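Local structure of UDP-glucose 4-epimerase (Brucella ovis, 4WOK) at residues G24-K29 with I234-L239; V39-L44 with Q65-E70; G277-R282 with D318-I323. The protein probably interconverts UDP-glucose and UDP-galactose by inverting the configuration at C4 of the sugar, using bound NAD as a hydride-carrying cofactor. The protein carries 2 engineered substitutions. All coordinates share one frame; numbering follows the deposited sequence. Where two conformers were deposited one is given.

How the interactions relate
Helix 22-33, which follows a glycine-rich turn consistent with a Rossmann-type NAD site, supplies the first partner of interaction 1. Strand 37-42 follows and meets helix 65-75 in interaction 2, closing a short loop of some twenty residues that lies wholly within the much longer one closed by interaction 1 when the chain returns at 234-239. Interaction 2 thus ties a strand of the parallel sheet to a flanking helix, while interaction 1 joins helix 22-33 to the start of helix 236-251. Interaction 3 comes afterwards in the chain, joining helices 269-280 and 319-326; it touches interaction 1 where H235 packs on T321 and I322.

Interaction 1 (G24-K29 with I234-L239); sequences GSHTAK and IHVTDL
The backbone N of T237, a residue whose hydroxyl also approaches H26, donates to ND1 of H235 (3.0 Å, 161° at the hydrogen). The bond enters at the edge of the H235 ring, in its plane, and makes H235 the N-cap of helix 236-251 just where strand 230-235 ends. NE2 of the same ring pairs with the hydroxyl of T325 on helix 319-326.

V236, the residue between H235 and T237, turns both methyls onto the imidazole of H26 from helix 22-33, the two side chains crossing at about a right angle. CG1 stands over the face as a CH-pi contact, 3.7 Å from the centroid of the H26 ring and 14° from its normal. CG2 covers the root of the same face, 3.6 Å from CG of H26. With chi1 of V236 at 59°, CG1 is wedged between the backbone N and the carbonyl carbon, and the two methyls lie side by side over one face, CG2 near CB, CG and ND1, CG1 near CD2 and NE2. OG1 of T237 comes in obliquely, 4.3 Å from CD2 of H26.

The H26 ring is held from its own helix as well, since ND1 bonds to the carbonyl oxygen of F22 one turn back. V236 also rests on F22 and I23 of helix 22-33, consistent with the first Rossmann helix, and the side chain of V236 lies about 7 Å from the bound NAD.

A carbonyl can only accept, so ND1 of H26 should carry a proton, whereas ND1 of H235 receives a hydrogen and should be bare: two buried histidines probably differ in ND1 protonation.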
loop_
_atom_site.group_PDB
_atom_site.type_symbol
_atom_site.label_atom_id
_atom_site.label_comp_id
_atom_site.label_asym_id
_atom_site.label_seq_id
_atom_site.Cartn_x
_atom_site.Cartn_y
_atom_site.Cartn_z
ATOM N N GLY A 24 -2.309 -0.715 -7.031
ATOM C CA GLY A 24 -3.596 -0.857 -7.710
ATOM C C GLY A 24 -3.458 -1.601 -9.031
ATOM O O GLY A 24 -4.291 -2.431 -9.358
ATOM N N SER A 25 -2.411 -1.303 -9.800
ATOM C CA SER A 25 -2.221 -1.976 -11.083
ATOM C C SER A 25 -1.886 -3.448 -10.864
ATOM O O SER A 25 -2.384 -4.309 -11.598
ATOM C CB SER A 25 -1.131 -1.297 -11.931
ATOM O OG SER A 25 0.146 -1.321 -11.290
ATOM N N HIS A 26 -1.067 -3.753 -9.855
ATOM C CA HIS A 26 -0.794 -5.161 -9.540
ATOM C C HIS A 26 -2.071 -5.902 -9.132
ATOM O O HIS A 26 -2.250 -7.098 -9.427
ATOM C CB HIS A 26 0.251 -5.283 -8.429
ATOM C CG HIS A 26 1.659 -5.091 -8.905
ATOM N ND1 HIS A 26 2.212 -3.847 -9.103
ATOM C CD2 HIS A 26 2.623 -5.992 -9.220
ATOM C CE1 HIS A 26 3.462 -3.986 -9.528
ATOM N NE2 HIS A 26 3.733 -5.275 -9.607
ATOM N N THR A 27 -2.949 -5.190 -8.438
ATOM C CA THR A 27 -4.196 -5.787 -7.975
ATOM C C THR A 27 -5.154 -6.009 -9.141
ATOM O O THR A 27 -5.834 -7.038 -9.203
ATOM C CB THR A 27 -4.844 -4.904 -6.898
ATOM O OG1 THR A 27 -3.941 -4.816 -5.788
ATOM C CG2 THR A 27 -6.196 -5.487 -6.439
ATOM N N ALA A 28 -5.196 -5.057 -10.073
ATOM C CA ALA A 28 -5.973 -5.228 -11.307
ATOM C C ALA A 28 -5.498 -6.451 -12.105
ATOM O O ALA A 28 -6.311 -7.255 -12.578
ATOM C CB ALA A 28 -5.882 -3.969 -12.162
ATOM N N LYS A 29 -4.182 -6.590 -12.269
ATOM C CA LYS A 29 -3.621 -7.767 -12.942
ATOM C C LYS A 29 -4.093 -9.052 -12.271
ATOM O O LYS A 29 -4.504 -10.009 -12.945
ATOM C CB LYS A 29 -2.085 -7.702 -12.941
ATOM C CG LYS A 29 -1.384 -8.933 -13.530
ATOM C CD LYS A 29 0.129 -8.694 -13.636
ATOM C CE LYS A 29 0.825 -9.733 -14.503
ATOM N NZ LYS A 29 1.034 -11.016 -13.784
ATOM N N ILE A 234 6.400 -5.729 2.631
ATOM C CA ILE A 234 5.555 -6.767 2.058
ATOM C C ILE A 234 5.519 -6.624 0.538
ATOM O O ILE A 234 5.393 -5.519 0.003
ATOM C CB ILE A 234 4.117 -6.730 2.653
ATOM C CG1 ILE A 234 3.214 -7.759 1.966
ATOM C CG2 ILE A 234 3.500 -5.339 2.551
ATOM C CD1 ILE A 234 1.905 -8.013 2.714
ATOM N N HIS A 235 5.649 -7.750 -0.152
ATOM C CA HIS A 235 5.655 -7.768 -1.604
ATOM C C HIS A 235 4.308 -7.334 -2.169
ATOM O O HIS A 235 3.253 -7.760 -1.691
ATOM C CB HIS A 235 6.015 -9.166 -2.106
ATOM C CG HIS A 235 6.437 -9.199 -3.539
ATOM N ND1 HIS A 235 5.550 -9.030 -4.579
ATOM C CD2 HIS A 235 7.656 -9.371 -4.106
ATOM C CE1 HIS A 235 6.202 -9.107 -5.726
ATOM N NE2 HIS A 235 7.482 -9.315 -5.467
ATOM N N VAL A 236 4.350 -6.512 -3.211
ATOM C CA VAL A 236 3.137 -5.940 -3.790
ATOM C C VAL A 236 2.179 -7.012 -4.341
ATOM O O VAL A 236 0.952 -6.833 -4.344
ATOM C CB VAL A 236 3.503 -4.932 -4.900
ATOM C CG1 VAL A 236 4.308 -5.619 -6.001
ATOM C CG2 VAL A 236 2.256 -4.245 -5.455
ATOM N N THR A 237 2.725 -8.133 -4.801
ATOM C CA THR A 237 1.865 -9.210 -5.286
ATOM C C THR A 237 1.095 -9.833 -4.129
ATOM O O THR A 237 -0.078 -10.200 -4.278
ATOM C CB THR A 237 2.666 -10.289 -6.029
ATOM O OG1 THR A 237 3.339 -9.681 -7.139
ATOM C CG2 THR A 237 1.734 -11.381 -6.552
ATOM N N ASP A 238 1.750 -9.954 -2.975
ATOM C CA ASP A 238 1.073 -10.396 -1.760
ATOM C C ASP A 238 -0.030 -9.406 -1.381
ATOM O O ASP A 238 -1.102 -9.804 -0.933
ATOM C CB ASP A 238 2.062 -10.554 -0.604
ATOM C CG ASP A 238 2.778 -11.906 -0.619
ATOM O OD1 ASP A 238 2.133 -12.913 -0.991
ATOM O OD2 ASP A 238 3.981 -11.956 -0.262
ATOM N N LEU A 239 0.233 -8.115 -1.555
ATOM C CA LEU A 239 -0.801 -7.106 -1.282
ATOM C C LEU A 239 -1.975 -7.287 -2.228
ATOM O O LEU A 239 -3.127 -7.230 -1.802
ATOM C CB LEU A 239 -0.232 -5.681 -1.394
ATOM C CG LEU A 239 0.701 -5.280 -0.252
ATOM C CD1 LEU A 239 1.392 -3.969 -0.571
ATOM C CD2 LEU A 239 -0.046 -5.196 1.070
#

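Interaction 2 (V39-L44 with Q65-E70). With NAD (nicotinamide-adenine-dinucleotide), chain B.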
loop_
_atom_site.group_PDB
_atom_site.type_symbol
_atom_site.label_atom_id
_atom_site.label_comp_id
_atom_site.label_asym_id
_atom_site.label_seq_id
_atom_site.Cartn_x
_atom_site.Cartn_y
_atom_site.Cartn_z
ATOM N N VAL A 39 -12.009 -2.656 -13.410
ATOM C CA VAL A 39 -12.294 -1.387 -14.045
ATOM C C VAL A 39 -11.539 -0.340 -13.272
ATOM O O VAL A 39 -11.800 -0.151 -12.085
ATOM C CB VAL A 39 -13.796 -1.055 -14.039
ATOM C CG1 VAL A 39 -14.040 0.278 -14.712
ATOM C CG2 VAL A 39 -14.584 -2.172 -14.745
ATOM N N VAL A 40 -10.615 0.347 -13.927
ATOM C CA VAL A 40 -9.768 1.292 -13.184
ATOM C C VAL A 40 -10.344 2.696 -13.265
ATOM O O VAL A 40 -10.720 3.162 -14.344
ATOM C CB VAL A 40 -8.303 1.277 -13.707
ATOM C CG1 VAL A 40 -7.484 2.488 -13.152
ATOM C CG2 VAL A 40 -7.619 -0.019 -13.332
ATOM N N TYR A 41 -10.428 3.356 -12.105
ATOM C CA TYR A 41 -10.859 4.747 -12.003
ATOM C C TYR A 41 -9.688 5.484 -11.357
ATOM O O TYR A 41 -9.292 5.155 -10.247
ATOM C CB TYR A 41 -12.141 4.871 -11.170
ATOM C CG TYR A 41 -12.724 6.281 -11.125
ATOM C CD1 TYR A 41 -12.271 7.213 -10.204
ATOM C CD2 TYR A 41 -13.732 6.665 -12.008
ATOM C CE1 TYR A 41 -12.801 8.527 -10.170
ATOM C CE2 TYR A 41 -14.280 7.944 -11.973
ATOM C CZ TYR A 41 -13.814 8.870 -11.052
ATOM O OH TYR A 41 -14.347 10.150 -11.028
ATOM N N ASP A 42 -9.107 6.447 -12.063
ATOM C CA ASP A 42 -7.813 7.001 -11.623
ATOM C C ASP A 42 -7.612 8.352 -12.265
ATOM O O ASP A 42 -7.983 8.534 -13.430
ATOM C CB ASP A 42 -6.673 6.050 -12.019
ATOM C CG ASP A 42 -5.400 6.291 -11.230
ATOM O OD1 ASP A 42 -4.830 7.403 -11.332
ATOM O OD2 ASP A 42 -4.968 5.369 -10.508
ATOM N N ASN A 43 -7.040 9.313 -11.537
ATOM C CA ASN A 43 -6.898 10.638 -12.124
ATOM C C ASN A 43 -5.527 10.862 -12.765
ATOM O O ASN A 43 -5.245 11.959 -13.266
ATOM C CB ASN A 43 -7.198 11.739 -11.081
ATOM C CG ASN A 43 -6.167 11.818 -9.950
ATOM O OD1 ASN A 43 -5.199 11.057 -9.890
ATOM N ND2 ASN A 43 -6.384 12.768 -9.045
ATOM N N LEU A 44 -4.697 9.819 -12.727
ATOM C CA LEU A 44 -3.316 9.800 -13.263
ATOM C C LEU A 44 -2.378 10.840 -12.652
ATOM O O LEU A 44 -1.332 11.161 -13.238
ATOM C CB LEU A 44 -3.320 9.969 -14.783
ATOM C CG LEU A 44 -4.193 8.943 -15.519
ATOM C CD1 LEU A 44 -4.125 9.170 -17.027
ATOM C CD2 LEU A 44 -3.788 7.479 -15.162
ATOM N N GLN A 65 -17.767 13.714 -7.897
ATOM C CA GLN A 65 -18.711 12.710 -7.411
ATOM C C GLN A 65 -19.694 12.274 -8.499
ATOM O O GLN A 65 -20.044 11.102 -8.555
ATOM C CB GLN A 65 -19.489 13.196 -6.192
ATOM C CG GLN A 65 -20.164 12.017 -5.462
ATOM C CD GLN A 65 -21.009 12.453 -4.294
ATOM O OE1 GLN A 65 -20.510 12.619 -3.183
ATOM N NE2 GLN A 65 -22.293 12.651 -4.536
ATOM N N ALA A 66 -20.101 13.188 -9.380
ATOM C CA ALA A 66 -21.002 12.800 -10.480
ATOM C C ALA A 66 -20.346 11.747 -11.368
ATOM O O ALA A 66 -20.964 10.753 -11.746
ATOM C CB ALA A 66 -21.407 14.017 -11.319
ATOM N N ARG A 67 -19.083 11.959 -11.708
ATOM C CA ARG A 67 -18.403 11.037 -12.595
ATOM C C ARG A 67 -18.204 9.684 -11.928
ATOM O O ARG A 67 -18.281 8.651 -12.580
ATOM C CB ARG A 67 -17.054 11.605 -13.028
ATOM C CG ARG A 67 -16.365 10.793 -14.127
ATOM C CD ARG A 67 -15.253 11.630 -14.720
ATOM N NE ARG A 67 -14.561 10.942 -15.799
ATOM C CZ ARG A 67 -15.007 10.868 -17.047
ATOM N NH1 ARG A 67 -16.163 11.440 -17.382
ATOM N NH2 ARG A 67 -14.297 10.216 -17.955
ATOM N N LEU A 68 -17.926 9.697 -10.631
ATOM C CA LEU A 68 -17.740 8.446 -9.901
ATOM C C LEU A 68 -19.063 7.666 -9.799
ATOM O O LEU A 68 -19.109 6.448 -10.016
ATOM C CB LEU A 68 -17.167 8.744 -8.519
ATOM C CG LEU A 68 -16.636 7.600 -7.665
ATOM C CD1 LEU A 68 -15.643 6.718 -8.440
ATOM C CD2 LEU A 68 -15.982 8.219 -6.442
ATOM N N VAL A 69 -20.144 8.370 -9.484
ATOM C CA VAL A 69 -21.468 7.738 -9.464
ATOM C C VAL A 69 -21.842 7.172 -10.836
ATOM O O VAL A 69 -22.342 6.039 -10.952
ATOM C CB VAL A 69 -22.538 8.741 -8.993
ATOM C CG1 VAL A 69 -23.943 8.223 -9.272
ATOM C CG2 VAL A 69 -22.364 9.038 -7.502
ATOM N N GLU A 70 -21.596 7.956 -11.879
ATOM C CA GLU A 70 -21.876 7.531 -13.249
ATOM C C GLU A 70 -21.166 6.219 -13.539
ATOM O O GLU A 70 -21.726 5.294 -14.135
ATOM C CB GLU A 70 -21.417 8.605 -14.227
ATOM C CG GLU A 70 -21.699 8.332 -15.697
ATOM C CD GLU A 70 -21.120 9.437 -16.573
ATOM O OE1 GLU A 70 -21.716 10.534 -16.633
ATOM O OE2 GLU A 70 -20.046 9.221 -17.174
HETATM P PA NAD B . 0.510 5.224 -6.141
HETATM O O1A NAD B . 0.545 6.737 -6.034
HETATM O O2A NAD B . 1.323 4.431 -7.121
HETATM O O5B NAD B . -1.125 4.872 -6.594
HETATM C C5B NAD B . -1.998 5.908 -6.200
HETATM C C4B NAD B . -3.052 5.974 -7.337
HETATM O O4B NAD B . -4.167 6.781 -6.936
HETATM C C3B NAD B . -2.315 6.685 -8.478
HETATM O O3B NAD B . -2.557 5.956 -9.655
HETATM C C2B NAD B . -2.995 8.077 -8.500
HETATM O O2B NAD B . -3.029 8.584 -9.775
HETATM C C1B NAD B . -4.440 7.710 -8.003
HETATM N N9A NAD B . -5.101 8.842 -7.325
HETATM C C8A NAD B . -4.609 9.667 -6.290
HETATM N N7A NAD B . -5.502 10.580 -5.893
HETATM C C5A NAD B . -6.617 10.341 -6.707
HETATM C C6A NAD B . -7.877 10.973 -6.785
HETATM N N6A NAD B . -8.174 12.036 -5.964
HETATM N N1A NAD B . -8.797 10.529 -7.673
HETATM C C2A NAD B . -8.450 9.473 -8.477
HETATM N N3A NAD B . -7.277 8.777 -8.521
HETATM C C4A NAD B . -6.386 9.254 -7.598
HETATM O O3 NAD B . 0.626 4.866 -4.578
HETATM P PN NAD B . 0.629 3.299 -4.183
HETATM O O1N NAD B . 0.156 2.285 -5.185
HETATM O O2N NAD B . 1.826 3.164 -3.309
HETATM O O5D NAD B . -0.453 3.117 -2.848
HETATM C C5D NAD B . -1.725 3.403 -3.164
HETATM C C4D NAD B . -2.539 3.069 -1.914
HETATM O O4D NAD B . -1.727 2.194 -1.029
HETATM C C3D NAD B . -2.787 4.360 -1.107
HETATM O O3D NAD B . -4.015 4.179 -0.478
HETATM C C2D NAD B . -1.640 4.303 -0.092
HETATM O O2D NAD B . -1.891 4.947 1.094
HETATM C C1D NAD B . -1.727 2.792 0.226
HETATM N N1N NAD B . -0.438 2.379 0.979
HETATM C C2N NAD B . 0.739 2.299 0.240
HETATM C C3N NAD B . 1.930 1.921 0.914
HETATM C C7N NAD B . 3.210 1.833 0.127
HETATM O O7N NAD B . 4.256 1.475 0.677
HETATM N N7N NAD B . 3.185 2.159 -1.215
HETATM C C4N NAD B . 1.887 1.657 2.285
HETATM C C5N NAD B . 0.691 1.751 2.995
HETATM C C6N NAD B . -0.485 2.121 2.327
#
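One face of the Y41 ring is capped by CD1 of L68, which stands over the ring centre as a CH-pi contact, 3.7 Å from the centroid and 6° from the normal; the carbonyl oxygen of R67 approaches obliquely. The pair belongs to the Rossmann fold, packing strand 37-42 of the parallel sheet against helix 65-75. With CG anti to the backbone N (chi1 -175°), the tyrosine reaches toward the helix, and its OH ends 3.7 Å from CB of R67. That hydroxyl bonds to the carbonyl oxygen of D61, and NE of R67 to that of E59, so the two bonds hold the end of strand 57-59 and the turn after it. L15 and V58, from the neighbouring strands, also pack on Y41, while L68 continues onto L110 of helix 96-116.

At the end of the strand, D42 points its carboxylate at the adenosine ribose of NAD, as acidic residues here do in many NAD-binding Rossmann folds. The side-chain amide of N43 lies against the adenine, its ND2 3.2 Å from C6A of NAD. The ribose hydroxyls each donate to a different oxygen: O2B of NAD to OD1 of D42 (2.7 Å), and O3B of NAD to OD2 of D42 (2.6 Å). OD2 also accepts from the backbone N of A20. OD1 closes an Asx turn, its anti lone pair taking the backbone N-H of L44 at 2.8 Å.

Interaction 3 (G277-R282 with D318-I323)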
loop_
_atom_site.group_PDB
_atom_site.type_symbol
_atom_site.label_atom_id
_atom_site.label_comp_id
_atom_site.label_asym_id
_atom_site.label_seq_id
_atom_site.Cartn_x
_atom_site.Cartn_y
_atom_site.Cartn_z
ATOM N N GLY A 277 23.498 -5.626 -3.006
ATOM C CA GLY A 277 24.867 -5.797 -3.466
ATOM C C GLY A 277 25.111 -7.221 -3.933
ATOM O O GLY A 277 25.740 -7.464 -4.965
ATOM N N ARG A 278 24.580 -8.162 -3.167
ATOM C CA ARG A 278 24.727 -9.585 -3.441
ATOM C C ARG A 278 24.018 -10.031 -4.719
ATOM O O ARG A 278 24.596 -10.737 -5.541
ATOM C CB ARG A 278 24.195 -10.380 -2.255
ATOM C CG ARG A 278 24.408 -11.871 -2.334
ATOM C CD ARG A 278 23.712 -12.541 -1.162
ATOM N NE ARG A 278 23.835 -11.734 0.051
ATOM C CZ ARG A 278 22.806 -11.308 0.780
ATOM N NH1 ARG A 278 21.562 -11.621 0.431
ATOM N NH2 ARG A 278 23.025 -10.574 1.864
ATOM N N LEU A 279 22.762 -9.625 -4.888
ATOM C CA LEU A 279 21.959 -10.113 -6.004
ATOM C C LEU A 279 22.202 -9.354 -7.304
ATOM O O LEU A 279 21.918 -9.864 -8.388
ATOM C CB LEU A 279 20.472 -10.039 -5.649
ATOM C CG LEU A 279 20.010 -11.011 -4.564
ATOM C CD1 LEU A 279 18.635 -10.618 -4.027
ATOM C CD2 LEU A 279 19.980 -12.425 -5.119
ATOM N N THR A 280 22.711 -8.129 -7.201
ATOM C CA THR A 280 22.888 -7.303 -8.392
ATOM C C THR A 280 24.355 -7.019 -8.700
ATOM O O THR A 280 24.681 -6.548 -9.788
ATOM C CB THR A 280 22.152 -5.968 -8.258
ATOM O OG1 THR A 280 22.885 -5.112 -7.380
ATOM C CG2 THR A 280 20.768 -6.197 -7.694
ATOM N N GLY A 281 25.230 -7.305 -7.742
ATOM C CA GLY A 281 26.658 -7.088 -7.925
ATOM C C GLY A 281 27.054 -5.625 -7.844
ATOM O O GLY A 281 28.195 -5.262 -8.113
ATOM N N ARG A 282 26.105 -4.771 -7.482
ATOM C CA ARG A 282 26.406 -3.354 -7.364
ATOM C C ARG A 282 26.103 -2.883 -5.954
ATOM O O ARG A 282 25.027 -3.140 -5.429
ATOM C CB ARG A 282 25.622 -2.562 -8.403
ATOM C CG ARG A 282 25.916 -3.044 -9.811
ATOM C CD ARG A 282 25.356 -2.118 -10.864
ATOM N NE ARG A 282 26.031 -0.824 -10.859
ATOM C CZ ARG A 282 25.823 0.121 -11.771
ATOM N NH1 ARG A 282 24.965 -0.095 -12.761
ATOM N NH2 ARG A 282 26.471 1.278 -11.694
ATOM N N ASP A 318 9.617 -12.829 0.999
ATOM C CA ASP A 318 10.989 -13.032 1.446
ATOM C C ASP A 318 11.862 -11.945 0.806
ATOM O O ASP A 318 11.606 -11.528 -0.324
ATOM C CB ASP A 318 11.479 -14.435 1.079
ATOM C CG ASP A 318 11.239 -14.764 -0.377
ATOM O OD1 ASP A 318 10.069 -15.010 -0.756
ATOM O OD2 ASP A 318 12.223 -14.770 -1.144
ATOM N N LEU A 319 12.868 -11.467 1.530
ATOM C CA LEU A 319 13.689 -10.353 1.048
ATOM C C LEU A 319 14.236 -10.604 -0.354
ATOM O O LEU A 319 14.202 -9.725 -1.214
ATOM C CB LEU A 319 14.843 -10.085 2.015
ATOM C CG LEU A 319 15.746 -8.916 1.619
ATOM C CD1 LEU A 319 14.942 -7.627 1.471
ATOM C CD2 LEU A 319 16.860 -8.745 2.635
ATOM N N ASP A 320 14.719 -11.820 -0.578
ATOM C CA ASP A 320 15.328 -12.141 -1.860
ATOM C C ASP A 320 14.340 -11.972 -3.023
ATOM O O ASP A 320 14.715 -11.420 -4.059
ATOM C CB ASP A 320 15.919 -13.554 -1.834
ATOM C CG ASP A 320 17.368 -13.571 -1.347
ATOM O OD1 ASP A 320 17.745 -12.685 -0.546
ATOM O OD2 ASP A 320 18.131 -14.465 -1.768
ATOM N N THR A 321 13.088 -12.384 -2.851
ATOM C CA THR A 321 12.090 -12.190 -3.906
ATOM C C THR A 321 11.764 -10.709 -4.104
ATOM O O THR A 321 11.647 -10.228 -5.234
ATOM C CB THR A 321 10.792 -12.955 -3.596
ATOM O OG1 THR A 321 11.083 -14.357 -3.548
ATOM C CG2 THR A 321 9.747 -12.700 -4.669
ATOM N N ILE A 322 11.629 -9.987 -3.001
ATOM C CA ILE A 322 11.384 -8.547 -3.071
ATOM C C ILE A 322 12.502 -7.878 -3.862
ATOM O O ILE A 322 12.244 -7.129 -4.804
ATOM C CB ILE A 322 11.283 -7.931 -1.668
ATOM C CG1 ILE A 322 9.972 -8.361 -1.007
ATOM C CG2 ILE A 322 11.431 -6.423 -1.726
ATOM C CD1 ILE A 322 9.866 -7.987 0.455
ATOM N N ILE A 323 13.749 -8.188 -3.511
ATOM C CA ILE A 323 14.872 -7.528 -4.168
ATOM C C ILE A 323 14.982 -7.925 -5.628
ATOM O O ILE A 323 15.115 -7.077 -6.505
ATOM C CB ILE A 323 16.204 -7.845 -3.482
ATOM C CG1 ILE A 323 16.217 -7.270 -2.064
ATOM C CG2 ILE A 323 17.344 -7.282 -4.310
ATOM C CD1 ILE A 323 15.859 -5.807 -1.999
#
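CD1 of L279 carries the contact between helices 269-280 and 319-326, meeting I323 at CG2 (3.6 Å from L279 CD1) and CB. The branch CG2 of I323 lies anti to its backbone N and is offered to the leucine, while the rest of the isoleucine side chain leads away. The same CD1 of L279 sits 4.0 Å from the carbonyl oxygen of D320, so the leucine end touches backbone as well as side chain.

Toward the solvent side, R278 and D320 bring opposite charges near each other without forming a salt bridge. NH1 of R278 stays 4.1 Å from OD1 of D320; the carboxylate oxygen comes to the edge of the guanidinium, near its plane, and the two flat groups are 26° from parallel. D320 has a second deposited conformer, so this loose attraction is tentative.

The next shell fixes the helix ends. D318 caps helix 319-326 through OD2, which accepts the backbone N-H of T321 (3.1 Å) and the hydroxyl OG1 of T321 (2.7 Å). Both donors reach OD2 from the same face, the amide well above the carboxylate plane and the hydroxyl on the syn side, nearer to it. The helix start would probably favour the charged carboxylate. At the other helix's end, OG1 of T280 accepts from the backbone N of R282 in an ST turn (3.2 Å), bridging G281, which leaves the helix with positive phi.

Beyond these, I323 packs on S275 and I276 of helix 269-280 and on I201 and M205 of helix 200-209, T280 rests on A327 and L332, and T321 and I322 face H235 at the end of strand 230-235.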